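Local coordinates for pathogenicity island protein (PDB 3HL6), which is of unknown function but is encoded by open reading frame 9 of a Staphylococcus aureus pathogenicity island, a kind of mobile genetic element, at residues E11-T16 and N39-M44. Numbering follows the deposited sequence.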
loop_
_atom_site.group_PDB
_atom_site.type_symbol
_atom_site.label_atom_id
_atom_site.label_comp_id
_atom_site.label_asym_id
_atom_site.label_seq_id
_atom_site.Cartn_x
_atom_site.Cartn_y
_atom_site.Cartn_z
ATOM N N GLU B 11 -0.914 -8.628 5.700
ATOM C CA GLU B 11 -0.163 -8.515 6.910
ATOM C C GLU B 11 -0.480 -7.229 7.674
ATOM O O GLU B 11 -0.321 -7.175 8.896
ATOM C CB GLU B 11 1.313 -8.605 6.565
ATOM C CG GLU B 11 2.218 -8.342 7.720
ATOM C CD GLU B 11 3.683 -8.643 7.391
ATOM O OE1 GLU B 11 3.965 -9.225 6.302
ATOM O OE2 GLU B 11 4.543 -8.296 8.248
ATOM N N THR B 12 -0.922 -6.175 6.972
ATOM C CA THR B 12 -1.320 -4.940 7.675
ATOM C C THR B 12 -2.801 -4.651 7.515
ATOM O O THR B 12 -3.380 -4.901 6.458
ATOM C CB THR B 12 -0.528 -3.664 7.208
ATOM O OG1 THR B 12 -0.958 -3.276 5.892
ATOM C CG2 THR B 12 0.967 -3.897 7.230
ATOM N N ARG B 13 -3.396 -4.094 8.559
ATOM C CA ARG B 13 -4.741 -3.551 8.462
ATOM C C ARG B 13 -4.817 -2.435 7.429
ATOM O O ARG B 13 -5.841 -2.295 6.746
ATOM C CB ARG B 13 -5.199 -3.007 9.806
ATOM C CG ARG B 13 -5.885 -4.017 10.743
ATOM C CD ARG B 13 -5.930 -3.383 12.136
ATOM N NE ARG B 13 -4.674 -3.692 12.804
ATOM C CZ ARG B 13 -3.924 -2.828 13.462
ATOM N NH1 ARG B 13 -2.786 -3.230 14.019
ATOM N NH2 ARG B 13 -4.310 -1.577 13.585
ATOM N N ALA B 14 -3.747 -1.635 7.333
ATOM C CA ALA B 14 -3.706 -0.517 6.379
ATOM C C ALA B 14 -3.961 -1.055 4.990
ATOM O O ALA B 14 -4.794 -0.519 4.283
ATOM C CB ALA B 14 -2.374 0.266 6.454
ATOM N N GLY B 15 -3.300 -2.157 4.629
ATOM C CA GLY B 15 -3.579 -2.855 3.368
ATOM C C GLY B 15 -5.005 -3.367 3.113
ATOM O O GLY B 15 -5.534 -3.192 2.020
ATOM N N THR B 16 -5.620 -4.031 4.100
ATOM C CA THR B 16 -6.971 -4.552 3.957
ATOM C C THR B 16 -7.868 -3.340 3.802
ATOM O O THR B 16 -8.793 -3.336 3.013
ATOM C CB THR B 16 -7.441 -5.363 5.225
ATOM O OG1 THR B 16 -6.612 -6.505 5.451
ATOM C CG2 THR B 16 -8.892 -5.816 5.096
ATOM N N ASN B 39 -10.530 -8.781 15.053
ATOM C CA ASN B 39 -9.409 -8.746 15.996
ATOM C C ASN B 39 -8.466 -7.558 15.728
ATOM O O ASN B 39 -7.241 -7.682 15.713
ATOM C CB ASN B 39 -8.670 -10.094 16.013
ATOM C CG ASN B 39 -8.906 -10.901 17.314
ATOM O OD1 ASN B 39 -9.611 -10.470 18.229
ATOM N ND2 ASN B 39 -8.299 -12.078 17.387
ATOM N N ASP B 40 -9.080 -6.406 15.493
ATOM C CA ASP B 40 -8.413 -5.128 15.376
ATOM C C ASP B 40 -7.963 -4.736 16.757
ATOM O O ASP B 40 -8.802 -4.451 17.603
ATOM C CB ASP B 40 -9.453 -4.112 14.908
ATOM C CG ASP B 40 -8.867 -2.744 14.601
ATOM O OD1 ASP B 40 -7.684 -2.489 14.928
ATOM O OD2 ASP B 40 -9.624 -1.928 14.024
ATOM N N PRO B 41 -6.648 -4.657 16.994
ATOM C CA PRO B 41 -6.300 -4.395 18.372
ATOM C C PRO B 41 -6.731 -2.999 18.819
ATOM O O PRO B 41 -6.611 -2.686 19.989
ATOM C CB PRO B 41 -4.775 -4.519 18.387
ATOM C CG PRO B 41 -4.332 -4.256 17.011
ATOM C CD PRO B 41 -5.466 -4.718 16.111
ATOM N N PHE B 42 -7.227 -2.166 17.905
ATOM C CA PHE B 42 -7.518 -0.777 18.222
ATOM C C PHE B 42 -8.999 -0.605 18.148
ATOM O O PHE B 42 -9.523 0.450 18.498
ATOM C CB PHE B 42 -6.885 0.172 17.189
ATOM C CG PHE B 42 -5.477 0.591 17.513
ATOM C CD1 PHE B 42 -5.235 1.594 18.425
ATOM C CD2 PHE B 42 -4.411 -0.010 16.888
ATOM C CE1 PHE B 42 -3.943 1.992 18.718
ATOM C CE2 PHE B 42 -3.097 0.382 17.170
ATOM C CZ PHE B 42 -2.869 1.383 18.089
ATOM N N ASP B 43 -9.668 -1.641 17.642
ATOM C CA ASP B 43 -11.093 -1.783 17.801
ATOM C C ASP B 43 -11.861 -0.649 17.133
ATOM O O ASP B 43 -12.725 -0.015 17.740
ATOM C CB ASP B 43 -11.402 -1.782 19.270
ATOM C CG ASP B 43 -12.631 -2.570 19.600
ATOM O OD1 ASP B 43 -13.444 -2.850 18.682
ATOM O OD2 ASP B 43 -12.763 -2.900 20.800
ATOM N N MET B 44 -11.552 -0.387 15.876
ATOM C CA MET B 44 -12.083 0.801 15.243
ATOM C C MET B 44 -13.386 0.452 14.569
ATOM O O MET B 44 -13.570 -0.679 14.109
ATOM C CB MET B 44 -11.090 1.364 14.220
ATOM C CG MET B 44 -9.858 1.997 14.843
ATOM S SD MET B 44 -8.582 2.250 13.591
ATOM C CE MET B 44 -7.233 2.957 14.532
HETATM O O HOH W 1 -6.723 -0.405 13.391
#
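Arg13, in the first turn of helix 13-30, reaches across to the type I beta turn Asp40-Asp43, the backbones coming nearest at 8.0 Å between Arg13 CA and Asp40 CA. The length of arginine suits the gap, and its chain bends at chi3 (-87°) to lay the guanidinium against the turn. Pro41, whose restricted phi suits the second position of the turn, sets the CG-CD edge of its ring over one guanidinium face, toward the rim, with Pro41 CG 3.5 Å from Arg13 NH1. Arg13 NH2 also comes up at the edge of the Phe42 ring, 3.7 Å from Phe42 CD2. With Asp40 the salt bridge is long, 3.7 Å from Arg13 NH2 to Asp40 OD1, and purely electrostatic, since the oxygen lies well out of the guanidinium plane. A water makes the directed link, accepting from Arg13 NH2 at 2.7 Å and donating to Asp40 OD1 at 2.8 Å. Aspartate fits here because its short carboxylate, with CG anti to the backbone N (chi1 -174°), folds back over the turn: Asp40 OD1 takes Phe42 N at 3.0 Å in an Asx turn, and Asp40 OD2 takes Met44 N at 3.1 Å. The contact thus joins the start of helix 13-30 to the hairpin loop between strands 33-37 and 44-49, while Ala163 O at the end of helix 152-163 binds Arg13 NH2 and Tyr46 OH binds Asp40 OD2.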